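Local coordinates for protein DMATS type aromatic prenyltransferase (Micromonospora olivasterospora, PDB 6ZRY) that probably transfers a dimethylallyl group to the C6 position of the tryptophan indole, as an aromatic prenyltransferase of the ABBA-barrel fold, at residues R29-G34 and R141-K146; F63-A66 and P72-L75; R251-R256 and I276-R281; D292-L297 and G325-V330. One frame throughout, in Å; residues are numbered along the deposited sequence.

Interaction 1: R29-G34 and R141-K146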
loop_
_atom_site.group_PDB
_atom_site.type_symbol
_atom_site.label_atom_id
_atom_site.label_comp_id
_atom_site.label_asym_id
_atom_site.label_seq_id
_atom_site.Cartn_x
_atom_site.Cartn_y
_atom_site.Cartn_z
ATOM N N ARG A 29 -18.221 2.553 3.410
ATOM C CA ARG A 29 -18.552 1.572 4.474
ATOM C C ARG A 29 -19.151 0.314 3.848
ATOM O O ARG A 29 -18.868 -0.785 4.360
ATOM C CB ARG A 29 -19.468 2.192 5.516
ATOM C CG ARG A 29 -18.826 3.324 6.281
ATOM C CD ARG A 29 -19.861 4.008 7.134
ATOM N NE ARG A 29 -20.265 3.129 8.215
ATOM C CZ ARG A 29 -21.206 3.413 9.105
ATOM N NH1 ARG A 29 -21.475 2.554 10.073
ATOM N NH2 ARG A 29 -21.876 4.553 9.021
ATOM N N ASN A 30 -19.916 0.463 2.772
ATOM C CA ASN A 30 -20.467 -0.684 1.991
ATOM C C ASN A 30 -19.311 -1.460 1.359
ATOM O O ASN A 30 -19.360 -2.697 1.347
ATOM C CB ASN A 30 -21.476 -0.228 0.934
ATOM C CG ASN A 30 -22.814 0.143 1.544
ATOM O OD1 ASN A 30 -23.124 -0.279 2.667
ATOM N ND2 ASN A 30 -23.613 0.923 0.822
ATOM N N LEU A 31 -18.293 -0.756 0.856
ATOM C CA LEU A 31 -17.181 -1.412 0.148
ATOM C C LEU A 31 -16.292 -2.115 1.180
ATOM O O LEU A 31 -15.909 -3.249 0.904
ATOM C CB LEU A 31 -16.438 -0.397 -0.713
ATOM C CG LEU A 31 -17.222 0.105 -1.920
ATOM C CD1 LEU A 31 -16.481 1.232 -2.591
ATOM C CD2 LEU A 31 -17.497 -1.011 -2.903
ATOM N N LEU A 32 -16.039 -1.508 2.358
ATOM C CA LEU A 32 -15.234 -2.174 3.408
ATOM C C LEU A 32 -15.906 -3.486 3.838
ATOM O O LEU A 32 -15.175 -4.501 3.993
ATOM C CB LEU A 32 -15.025 -1.234 4.596
ATOM C CG LEU A 32 -14.380 -1.852 5.841
ATOM C CD1 LEU A 32 -12.937 -2.333 5.566
ATOM C CD2 LEU A 32 -14.400 -0.841 6.981
ATOM N N ALA A 33 -17.226 -3.487 4.087
ATOM C CA ALA A 33 -17.982 -4.708 4.435
ATOM C C ALA A 33 -17.780 -5.774 3.362
ATOM O O ALA A 33 -17.552 -6.923 3.723
ATOM C CB ALA A 33 -19.459 -4.387 4.645
ATOM N N GLY A 34 -17.851 -5.407 2.080
ATOM C CA GLY A 34 -17.605 -6.336 0.950
ATOM C C GLY A 34 -16.196 -6.887 0.996
ATOM O O GLY A 34 -16.012 -8.097 0.853
ATOM N N ARG A 141 -15.483 12.712 -5.418
ATOM C CA ARG A 141 -15.204 11.635 -6.401
ATOM C C ARG A 141 -15.855 10.323 -5.951
ATOM O O ARG A 141 -15.918 10.067 -4.744
ATOM C CB ARG A 141 -13.699 11.500 -6.640
ATOM C CG ARG A 141 -13.017 12.820 -6.977
ATOM C CD ARG A 141 -12.145 12.767 -8.220
ATOM N NE ARG A 141 -11.874 14.102 -8.733
ATOM C CZ ARG A 141 -12.430 14.623 -9.836
ATOM N N ARG A 142 -16.324 9.536 -6.914
ATOM C CA ARG A 142 -16.797 8.152 -6.701
ATOM C C ARG A 142 -15.583 7.332 -6.252
ATOM O O ARG A 142 -14.466 7.645 -6.656
ATOM C CB ARG A 142 -17.392 7.606 -8.006
ATOM N N PRO A 143 -15.737 6.266 -5.430
ATOM C CA PRO A 143 -14.596 5.403 -5.101
ATOM C C PRO A 143 -13.874 4.863 -6.342
ATOM O O PRO A 143 -14.526 4.592 -7.324
ATOM C CB PRO A 143 -15.226 4.244 -4.335
ATOM C CG PRO A 143 -16.487 4.844 -3.747
ATOM C CD PRO A 143 -16.972 5.845 -4.772
ATOM N N GLU A 144 -12.554 4.735 -6.258
ATOM C CA GLU A 144 -11.690 4.098 -7.281
ATOM C C GLU A 144 -11.176 2.775 -6.723
ATOM O O GLU A 144 -10.959 2.675 -5.510
ATOM C CB GLU A 144 -10.471 4.952 -7.642
ATOM C CG GLU A 144 -10.785 6.358 -8.078
ATOM C CD GLU A 144 -9.564 7.126 -8.588
ATOM O OE1 GLU A 144 -9.734 8.290 -8.986
ATOM O OE2 GLU A 144 -8.456 6.557 -8.595
ATOM N N PHE A 145 -10.965 1.809 -7.585
ATOM C CA PHE A 145 -10.418 0.499 -7.218
ATOM C C PHE A 145 -9.030 0.359 -7.829
ATOM O O PHE A 145 -8.844 0.698 -9.011
ATOM C CB PHE A 145 -11.365 -0.591 -7.689
ATOM C CG PHE A 145 -12.755 -0.506 -7.092
ATOM C CD1 PHE A 145 -13.740 0.277 -7.672
ATOM C CD2 PHE A 145 -13.073 -1.208 -5.939
ATOM C CE1 PHE A 145 -15.019 0.342 -7.125
ATOM C CE2 PHE A 145 -14.352 -1.136 -5.384
ATOM C CZ PHE A 145 -15.327 -0.364 -5.983
ATOM N N LYS A 146 -8.094 -0.179 -7.052
ATOM C CA LYS A 146 -6.751 -0.571 -7.551
ATOM C C LYS A 146 -6.511 -2.008 -7.157
ATOM O O LYS A 146 -6.940 -2.411 -6.069
ATOM C CB LYS A 146 -5.636 0.301 -6.974
ATOM C CG LYS A 146 -5.957 1.774 -6.849
ATOM C CD LYS A 146 -5.966 2.497 -8.146
ATOM C CE LYS A 146 -6.027 4.011 -7.967
ATOM N NZ LYS A 146 -5.223 4.708 -8.996
#
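Leu31 and Pro143 mark the closest backbone approach between residues 29-34, on helix 26-36, and residues 141-146, on strand 141-149, with Leu31 CA 9.0 Å from Pro143 CA. No hydrogen bond crosses between them, and the contact is made by apolar side chains. The pairing belongs to the outer shell of the ABBA barrel, where helices pack against the outside of a curled antiparallel sheet. The side chain of Leu31 starts out toward the strand. Its CG is anti to the carbonyl carbon (chi1 -70°), and the two methyls beyond reach two neighbours. CD1 packs mainly on the ring of Pro143, 3.7 Å from Pro143 CB and nearly as close to Pro143 CG, but also nears Phe145 CZ. CD2 meets the Phe145 ring only. That side chain leaves the strand at an angle to the helix, but its far end swings back to meet the leucine, the two crossing at about a right angle. Leu135 of strand 131-138 touches both Leu31 and Phe145, and Gln102 of helix 88-106 also packs on both, so the leucine sits in a shared buried layer. An alanine at Leu31 would lack the fork, and is likely to open a gap beside Pro143 and leave the tip of Phe145 without its neighbour on the helix. Leu31 CD2 stays close to the ring plane, at the edge, 3.8 Å from Phe145 CZ.

Interaction 2: F63-A66 and P72-L75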
loop_
_atom_site.group_PDB
_atom_site.type_symbol
_atom_site.label_atom_id
_atom_site.label_comp_id
_atom_site.label_asym_id
_atom_site.label_seq_id
_atom_site.Cartn_x
_atom_site.Cartn_y
_atom_site.Cartn_z
ATOM N N PHE A 63 -5.483 1.342 6.697
ATOM C CA PHE A 63 -5.979 2.655 6.270
ATOM C C PHE A 63 -4.791 3.516 5.877
ATOM O O PHE A 63 -3.699 3.253 6.342
ATOM C CB PHE A 63 -6.743 3.328 7.404
ATOM C CG PHE A 63 -7.939 2.554 7.897
ATOM C CD1 PHE A 63 -9.075 2.437 7.110
ATOM C CD2 PHE A 63 -7.911 1.919 9.130
ATOM C CE1 PHE A 63 -10.189 1.726 7.559
ATOM C CE2 PHE A 63 -9.017 1.211 9.579
ATOM C CZ PHE A 63 -10.154 1.110 8.792
ATOM N N SER A 64 -5.019 4.527 5.059
ATOM C CA SER A 64 -4.032 5.602 4.836
ATOM C C SER A 64 -4.732 6.881 4.474
ATOM O O SER A 64 -5.890 6.828 3.956
ATOM C CB SER A 64 -3.001 5.206 3.778
ATOM O OG SER A 64 -3.605 4.929 2.527
ATOM N N ILE A 65 -4.072 7.990 4.760
ATOM C CA ILE A 65 -4.532 9.332 4.397
ATOM C C ILE A 65 -3.389 10.029 3.648
ATOM O O ILE A 65 -2.277 10.034 4.136
ATOM C CB ILE A 65 -5.083 10.078 5.620
ATOM C CG1 ILE A 65 -5.548 11.476 5.241
ATOM C CG2 ILE A 65 -4.129 10.070 6.786
ATOM C CD1 ILE A 65 -6.603 12.024 6.189
ATOM N N ALA A 66 -3.692 10.470 2.448
ATOM C CA ALA A 66 -2.771 11.149 1.526
ATOM C C ALA A 66 -3.093 12.630 1.538
ATOM O O ALA A 66 -4.207 12.991 1.172
ATOM C CB ALA A 66 -2.878 10.550 0.144
ATOM N N PRO A 72 -8.309 18.218 -1.198
ATOM C CA PRO A 72 -8.607 17.657 0.120
ATOM C C PRO A 72 -7.900 16.309 0.263
ATOM O O PRO A 72 -7.507 15.734 -0.730
ATOM C CB PRO A 72 -10.132 17.514 0.141
ATOM C CG PRO A 72 -10.607 18.466 -0.953
ATOM C CD PRO A 72 -9.513 18.459 -1.991
ATOM N N PRO A 73 -7.679 15.777 1.477
ATOM C CA PRO A 73 -6.969 14.504 1.620
ATOM C C PRO A 73 -7.715 13.317 0.992
ATOM O O PRO A 73 -8.917 13.299 0.988
ATOM C CB PRO A 73 -6.838 14.306 3.139
ATOM C CG PRO A 73 -7.023 15.707 3.704
ATOM C CD PRO A 73 -8.022 16.366 2.770
ATOM N N THR A 74 -6.959 12.351 0.501
ATOM C CA THR A 74 -7.464 11.108 -0.082
ATOM C C THR A 74 -7.382 10.004 0.984
ATOM O O THR A 74 -6.314 9.786 1.521
ATOM C CB THR A 74 -6.706 10.749 -1.353
ATOM O OG1 THR A 74 -6.858 11.806 -2.305
ATOM C CG2 THR A 74 -7.191 9.457 -1.964
ATOM N N LEU A 75 -8.479 9.309 1.226
ATOM C CA LEU A 75 -8.524 8.172 2.183
ATOM C C LEU A 75 -8.466 6.885 1.363
ATOM O O LEU A 75 -9.145 6.801 0.328
ATOM C CB LEU A 75 -9.809 8.350 2.998
ATOM C CG LEU A 75 -10.239 7.271 3.976
ATOM C CD1 LEU A 75 -9.154 6.954 4.993
ATOM C CD2 LEU A 75 -11.510 7.732 4.682
#
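Ile65 meets Pro73 because its CG1 stands anti to the backbone N (chi1 179°) and the chain runs on extended to CD1, which carries both carbons along the proline ring. Ile65 CG1 lies 3.8 Å from Pro73 CB, and the two side chains run side by side, pointing the same way. Leu75 has a comparable first torsion (chi1 174°), but its chain turns at CG and folds CD1 back over the neighbouring strand, where Leu75 CD1 comes to 3.4 Å from Ser64 O. Beneath these groups the backbones pair antiparallel. Ala66 and Thr74 form a hydrogen-bonded pair: Ala66 N donates to Thr74 O over 2.9 Å with an N-H...O angle of 171°, and Thr74 N returns a bond of equal length to Ala66 O. Ile65 and Leu75 form the adjoining non-hydrogen-bonded pair, where CA-H groups serve instead: Ile65 CA is 3.4 Å from Thr74 O, and Leu75 CA sits similarly against Ser64 O. Side chains alternate between the faces. Leu75, on the face of Ile65, reaches helix 6-21, whereas Ala66 CB and Thr74 CB meet at 4.1 Å on the other face. The hydroxyls of Ser64 and Thr74 are held by Arg76 and Asn68, respectively. Strands 341-346 and 131-138 continue the sheet beyond each strand. The whole is a beta hairpin, strands 61-68 and 71-79, built into the wall of the ABBA barrel.

Interaction 3: R251-R256 and I276-R281. With TRP (tryptophan), chain C.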
loop_
_atom_site.group_PDB
_atom_site.type_symbol
_atom_site.label_atom_id
_atom_site.label_comp_id
_atom_site.label_asym_id
_atom_site.label_seq_id
_atom_site.Cartn_x
_atom_site.Cartn_y
_atom_site.Cartn_z
ATOM N N ARG A 251 20.795 5.681 8.392
ATOM C CA ARG A 251 21.228 5.667 6.961
ATOM C C ARG A 251 21.081 4.258 6.380
ATOM O O ARG A 251 20.877 4.151 5.162
ATOM C CB ARG A 251 22.687 6.111 6.804
ATOM C CG ARG A 251 22.947 7.593 7.077
ATOM C CD ARG A 251 24.318 8.006 6.549
ATOM N NE ARG A 251 24.419 7.636 5.135
ATOM C CZ ARG A 251 24.055 8.405 4.107
ATOM N NH1 ARG A 251 23.595 9.632 4.313
ATOM N NH2 ARG A 251 24.153 7.935 2.868
ATOM N N ARG A 252 21.283 3.228 7.208
ATOM C CA ARG A 252 21.068 1.805 6.862
ATOM C C ARG A 252 19.734 1.397 7.449
ATOM O O ARG A 252 19.634 1.367 8.656
ATOM C CB ARG A 252 22.099 0.870 7.494
ATOM C CG ARG A 252 23.522 1.078 7.032
ATOM C CD ARG A 252 24.422 -0.140 7.280
ATOM N NE ARG A 252 23.807 -1.468 7.042
ATOM C CZ ARG A 252 23.271 -1.905 5.878
ATOM N NH1 ARG A 252 23.210 -1.126 4.811
ATOM N NH2 ARG A 252 22.772 -3.125 5.801
ATOM N N PHE A 253 18.764 1.095 6.622
ATOM C CA PHE A 253 17.429 0.651 7.076
ATOM C C PHE A 253 17.499 -0.879 7.188
ATOM O O PHE A 253 17.023 -1.590 6.294
ATOM C CB PHE A 253 16.371 1.283 6.178
ATOM C CG PHE A 253 16.202 2.775 6.403
ATOM C CD1 PHE A 253 17.133 3.693 5.932
ATOM C CD2 PHE A 253 15.114 3.261 7.120
ATOM C CE1 PHE A 253 16.965 5.052 6.154
ATOM C CE2 PHE A 253 14.942 4.627 7.323
ATOM C CZ PHE A 253 15.873 5.517 6.851
ATOM N N ASP A 254 18.124 -1.344 8.278
ATOM C CA ASP A 254 18.374 -2.777 8.595
ATOM C C ASP A 254 17.230 -3.367 9.419
ATOM O O ASP A 254 17.257 -4.584 9.649
ATOM C CB ASP A 254 19.699 -2.957 9.332
ATOM C CG ASP A 254 20.883 -2.833 8.409
ATOM O OD1 ASP A 254 20.682 -2.977 7.163
ATOM O OD2 ASP A 254 21.999 -2.589 8.928
ATOM N N GLY A 255 16.268 -2.550 9.842
ATOM C CA GLY A 255 14.976 -3.042 10.347
ATOM C C GLY A 255 14.068 -3.390 9.191
ATOM O O GLY A 255 14.538 -4.030 8.240
ATOM N N ARG A 256 12.815 -2.966 9.241
ATOM C CA ARG A 256 11.884 -3.158 8.125
ATOM C C ARG A 256 12.412 -2.353 6.946
ATOM O O ARG A 256 12.989 -1.277 7.134
ATOM C CB ARG A 256 10.467 -2.797 8.533
ATOM C CG ARG A 256 9.896 -3.758 9.556
ATOM C CD ARG A 256 8.434 -3.488 9.798
ATOM N NE ARG A 256 7.913 -4.210 10.943
ATOM C CZ ARG A 256 7.447 -5.463 10.928
ATOM N NH1 ARG A 256 7.441 -6.176 9.810
ATOM N NH2 ARG A 256 7.002 -6.002 12.052
ATOM N N ILE A 276 8.722 6.888 -2.143
ATOM C CA ILE A 276 9.536 6.197 -1.120
ATOM C C ILE A 276 8.623 5.953 0.088
ATOM O O ILE A 276 7.875 6.888 0.482
ATOM C CB ILE A 276 10.818 7.002 -0.780
ATOM C CG1 ILE A 276 11.673 6.312 0.279
ATOM C CG2 ILE A 276 10.530 8.438 -0.369
ATOM C CD1 ILE A 276 12.304 5.043 -0.154
ATOM N N TYR A 277 8.639 4.743 0.607
ATOM C CA TYR A 277 7.809 4.303 1.742
ATOM C C TYR A 277 8.732 3.904 2.860
ATOM O O TYR A 277 9.466 2.925 2.739
ATOM C CB TYR A 277 6.871 3.153 1.355
ATOM C CG TYR A 277 6.041 3.392 0.120
ATOM C CD1 TYR A 277 6.605 3.255 -1.142
ATOM C CD2 TYR A 277 4.705 3.725 0.190
ATOM C CE1 TYR A 277 5.884 3.500 -2.289
ATOM C CE2 TYR A 277 3.951 3.946 -0.950
ATOM C CZ TYR A 277 4.545 3.831 -2.198
ATOM O OH TYR A 277 3.828 4.039 -3.346
ATOM N N VAL A 278 8.746 4.696 3.926
ATOM C CA VAL A 278 9.528 4.381 5.127
ATOM C C VAL A 278 8.616 3.659 6.112
ATOM O O VAL A 278 7.611 4.240 6.572
ATOM C CB VAL A 278 10.130 5.646 5.758
ATOM C CG1 VAL A 278 10.915 5.322 7.009
ATOM C CG2 VAL A 278 10.993 6.409 4.756
ATOM N N PRO A 279 8.996 2.440 6.556
ATOM C CA PRO A 279 8.247 1.715 7.593
ATOM C C PRO A 279 8.664 2.251 8.967
ATOM O O PRO A 279 9.372 1.571 9.744
ATOM C CB PRO A 279 8.662 0.280 7.341
ATOM C CG PRO A 279 10.116 0.412 6.917
ATOM C CD PRO A 279 10.156 1.665 6.081
ATOM N N ILE A 280 8.157 3.442 9.246
ATOM C CA ILE A 280 8.559 4.302 10.389
ATOM C C ILE A 280 8.382 3.557 11.701
ATOM O O ILE A 280 9.185 3.782 12.596
ATOM C CB ILE A 280 7.803 5.628 10.340
ATOM C CG1 ILE A 280 8.293 6.567 11.452
ATOM C CG2 ILE A 280 6.306 5.424 10.375
ATOM C CD1 ILE A 280 7.994 7.992 11.215
ATOM N N ARG A 281 7.405 2.637 11.800
ATOM C CA ARG A 281 7.142 1.851 13.035
ATOM C C ARG A 281 8.400 1.100 13.470
ATOM O O ARG A 281 8.516 0.778 14.674
ATOM C CB ARG A 281 6.010 0.844 12.831
ATOM C CG ARG A 281 6.321 -0.277 11.833
ATOM C CD ARG A 281 5.046 -1.064 11.649
ATOM N NE ARG A 281 5.086 -2.249 10.835
ATOM C CZ ARG A 281 5.178 -2.294 9.507
ATOM N NH1 ARG A 281 5.328 -1.207 8.779
ATOM N NH2 ARG A 281 5.113 -3.470 8.897
HETATM N N TRP C . 2.246 -4.885 6.075
HETATM C CA TRP C . 3.082 -5.185 4.861
HETATM C C TRP C . 4.470 -4.562 5.029
HETATM O O TRP C . 5.385 -4.890 4.252
HETATM C CB TRP C . 2.392 -4.702 3.571
HETATM C CG TRP C . 2.174 -3.224 3.486
HETATM C CD1 TRP C . 1.138 -2.508 4.024
HETATM C CD2 TRP C . 3.010 -2.268 2.807
HETATM N NE1 TRP C . 1.281 -1.176 3.730
HETATM C CE2 TRP C . 2.410 -0.998 2.976
HETATM C CE3 TRP C . 4.194 -2.360 2.060
HETATM C CZ2 TRP C . 2.968 0.168 2.446
HETATM C CZ3 TRP C . 4.741 -1.207 1.536
HETATM C CH2 TRP C . 4.131 0.035 1.722
HETATM O OXT TRP C . 4.692 -3.737 5.943
#
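Arg256 and Arg281 cross at about a right angle, one laid over the other. Arg256 CD sits over the centre of the Arg281 guanidinium, 3.4 Å above its plane, and the two guanidinium planes are only 17° apart. Arg281 NH2 in turn lies over one face of the Arg256 group, offset toward its rim. Asp56 OD2 forms salt bridges with both arginines, which probably eases their close approach. With one face under Arg256, Arg281 turns an edge to the bound tryptophan: NH2 donates to OXT of the ligand carboxylate, 3.0 Å away and close to straight (162°), in the guanidinium plane. Its NH1 bonds to Ala328 O. Arg281 CG takes the crowded position between backbone N and carbonyl carbon (chi1 66°), and the extended chain beyond delivers the group to the ligand. A methionine here would probably leave the tryptophan carboxylate without this charged partner and Asp56 with one mate fewer. Pro279, at the centre of an inverse gamma turn that ends strand 273-278, supports the base of Arg256; its CG is 3.6 Å from Arg256 CB. Farther along, Phe253 CE2 meets Val278 CG1 obliquely at 4.1 Å, under helix 236-247. On the other side of the strand Tyr277 borders the indole near CH2. Of the two arginines, Arg281 alone binds the carboxylate, at this end of the tryptophan pocket of the ABBA prenyltransferase.

Interaction 4: D292-L297 and G325-V330. With TRP (tryptophan), chain C.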
loop_
_atom_site.group_PDB
_atom_site.type_symbol
_atom_site.label_atom_id
_atom_site.label_comp_id
_atom_site.label_asym_id
_atom_site.label_seq_id
_atom_site.Cartn_x
_atom_site.Cartn_y
_atom_site.Cartn_z
ATOM N N ASP A 292 5.199 12.695 15.789
ATOM C CA ASP A 292 6.052 13.919 15.839
ATOM C C ASP A 292 6.894 14.022 14.570
ATOM O O ASP A 292 7.007 15.135 14.059
ATOM C CB ASP A 292 6.848 13.970 17.138
ATOM C CG ASP A 292 5.962 14.215 18.360
ATOM O OD1 ASP A 292 4.763 14.643 18.178
ATOM O OD2 ASP A 292 6.437 13.991 19.465
ATOM N N ARG A 293 7.439 12.916 14.062
ATOM C CA ARG A 293 8.261 12.932 12.840
ATOM C C ARG A 293 7.387 13.245 11.645
ATOM O O ARG A 293 7.792 14.027 10.803
ATOM C CB ARG A 293 8.974 11.604 12.639
ATOM C CG ARG A 293 9.963 11.292 13.733
ATOM C CD ARG A 293 10.854 10.162 13.343
ATOM N NE ARG A 293 11.756 9.777 14.408
ATOM C CZ ARG A 293 12.448 8.634 14.438
ATOM N NH1 ARG A 293 12.330 7.733 13.471
ATOM N NH2 ARG A 293 13.189 8.355 15.485
ATOM N N VAL A 294 6.238 12.606 11.551
ATOM C CA VAL A 294 5.336 12.793 10.406
ATOM C C VAL A 294 4.826 14.225 10.421
ATOM O O VAL A 294 4.802 14.828 9.391
ATOM C CB VAL A 294 4.192 11.773 10.417
ATOM C CG1 VAL A 294 3.183 12.082 9.320
ATOM C CG2 VAL A 294 4.729 10.352 10.287
ATOM N N ALA A 295 4.457 14.754 11.588
ATOM C CA ALA A 295 4.066 16.174 11.727
ATOM C C ALA A 295 5.183 17.100 11.229
ATOM O O ALA A 295 4.870 18.084 10.500
ATOM C CB ALA A 295 3.689 16.458 13.154
ATOM N N ALA A 296 6.431 16.821 11.557
ATOM C CA ALA A 296 7.582 17.637 11.076
ATOM C C ALA A 296 7.624 17.613 9.547
ATOM O O ALA A 296 7.902 18.670 8.903
ATOM C CB ALA A 296 8.868 17.144 11.692
ATOM N N LEU A 297 7.383 16.450 8.947
ATOM C CA LEU A 297 7.431 16.317 7.484
ATOM C C LEU A 297 6.269 17.092 6.888
ATOM O O LEU A 297 6.502 17.829 5.939
ATOM C CB LEU A 297 7.412 14.844 7.098
ATOM C CG LEU A 297 8.716 14.109 7.392
ATOM C CD1 LEU A 297 8.553 12.616 7.287
ATOM C CD2 LEU A 297 9.821 14.579 6.475
ATOM N N GLY A 325 3.513 1.215 15.868
ATOM C CA GLY A 325 2.937 0.540 14.687
ATOM C C GLY A 325 1.548 1.052 14.301
ATOM O O GLY A 325 1.034 0.579 13.286
ATOM N N LEU A 326 0.927 1.956 15.073
ATOM C CA LEU A 326 -0.287 2.648 14.584
ATOM C C LEU A 326 0.091 3.360 13.295
ATOM O O LEU A 326 -0.569 3.143 12.271
ATOM C CB LEU A 326 -0.836 3.652 15.606
ATOM C CG LEU A 326 -1.914 4.573 15.044
ATOM C CD1 LEU A 326 -3.152 3.802 14.649
ATOM C CD2 LEU A 326 -2.249 5.672 16.017
ATOM N N ILE A 327 1.147 4.170 13.342
ATOM C CA ILE A 327 1.707 4.796 12.123
ATOM C C ILE A 327 2.669 3.769 11.513
ATOM O O ILE A 327 3.792 3.653 11.972
ATOM C CB ILE A 327 2.358 6.155 12.426
ATOM C CG1 ILE A 327 1.387 7.072 13.172
ATOM C CG2 ILE A 327 2.861 6.788 11.133
ATOM C CD1 ILE A 327 1.976 8.392 13.590
ATOM N N ALA A 328 2.180 2.997 10.553
ATOM C CA ALA A 328 2.878 1.815 10.039
ATOM C C ALA A 328 3.973 2.231 9.041
ATOM O O ALA A 328 5.063 1.618 9.023
ATOM C CB ALA A 328 1.871 0.899 9.377
ATOM N N HIS A 329 3.647 3.190 8.218
ATOM C CA HIS A 329 4.494 3.724 7.134
ATOM C C HIS A 329 4.243 5.221 6.975
ATOM O O HIS A 329 3.150 5.712 7.341
ATOM C CB HIS A 329 4.220 3.055 5.793
ATOM C CG HIS A 329 4.235 1.575 5.794
ATOM N ND1 HIS A 329 5.338 0.867 5.417
ATOM C CD2 HIS A 329 3.274 0.666 6.072
ATOM C CE1 HIS A 329 5.059 -0.441 5.466
ATOM N NE2 HIS A 329 3.807 -0.587 5.879
ATOM N N VAL A 330 5.206 5.913 6.396
ATOM C CA VAL A 330 4.974 7.264 5.841
ATOM C C VAL A 330 5.688 7.328 4.505
ATOM O O VAL A 330 6.781 6.718 4.385
ATOM C CB VAL A 330 5.437 8.379 6.808
ATOM C CG1 VAL A 330 6.917 8.319 7.061
ATOM C CG2 VAL A 330 5.018 9.751 6.284
HETATM N N TRP C . 2.246 -4.885 6.075
HETATM C CA TRP C . 3.082 -5.185 4.861
HETATM C C TRP C . 4.470 -4.562 5.029
HETATM O O TRP C . 5.385 -4.890 4.252
HETATM C CB TRP C . 2.392 -4.702 3.571
HETATM C CG TRP C . 2.174 -3.224 3.486
HETATM C CD1 TRP C . 1.138 -2.508 4.024
HETATM C CD2 TRP C . 3.010 -2.268 2.807
HETATM N NE1 TRP C . 1.281 -1.176 3.730
HETATM C CE2 TRP C . 2.410 -0.998 2.976
HETATM C CE3 TRP C . 4.194 -2.360 2.060
HETATM C CZ2 TRP C . 2.968 0.168 2.446
HETATM C CZ3 TRP C . 4.741 -1.207 1.536
HETATM C CH2 TRP C . 4.131 0.035 1.722
HETATM O OXT TRP C . 4.692 -3.737 5.943
#
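Val294 reaches from its helix to touch Ile327 and Val330 through a single methyl. Val294 CG2 is 4.1 Å from Ile327 CG2 and 4.1 Å from Val330 CG2, so the methyl bears on both strand residues. Against Val330 the valine slides past, the two side chains pointing in opposite directions; in Val330, CG2 is anti to the backbone N (chi1 63° for CG1), which places that branch against the helix. No hydrogen bond joins the segments. Leu308 of helix 305-315 and Val343 of strand 341-346 also touch Val294, while Phe242 of helix 236-247 packs on Val330, extending the apolar layer between helix and sheet. This is the outer packing of an ABBA barrel: helix 287-300 lies on the outside of strand 327-333, and the pocket is on the other side. Ile327 and Val330 are three residues apart yet both face the helix. The backbones of Ala328 and His329 both hydrogen-bond to that of Tyr344, and the helix-like psi of Ala328 (-41°) fits a classic beta bulge that shifts the alternation by one. His329 then points away from the helix to the bound tryptophan. One face of its imidazole lies on the indole, with TRP CZ2 3.5 Å above the ring plane, over its centre, and His329 NE2 only 3.2 Å from TRP CE2. The ligand carboxylate is at the ring's edge, in plane, His329 CE1 being 3.4 Å from TRP OXT. Farther out, Asp287 receives the backbone N-H groups of Leu326 and Ile327, fixing the start of the strand.

In the fold
All four contacts reach one curled antiparallel sheet. Interactions 3 and 4 adjoin, their centres 12 Å apart, because strands 273-278 and 327-333 are neighbours: Val278 N lies 2.9 Å from Val330 O, a probable hydrogen bond. Both touch the bound tryptophan, one through Arg281 at the carboxylate, the other through His329 at the indole, and Arg281 NH1 packs 3.3 Å from His329 NE2. Interaction 2 is 14 Å from interaction 4, centre to centre, with the side chain of Ser64 about 8 Å from the bound tryptophan. Interaction 1 is farther round the barrel, its centre about 30 Å from that of interaction 3, on the opposite side of the chain's centre.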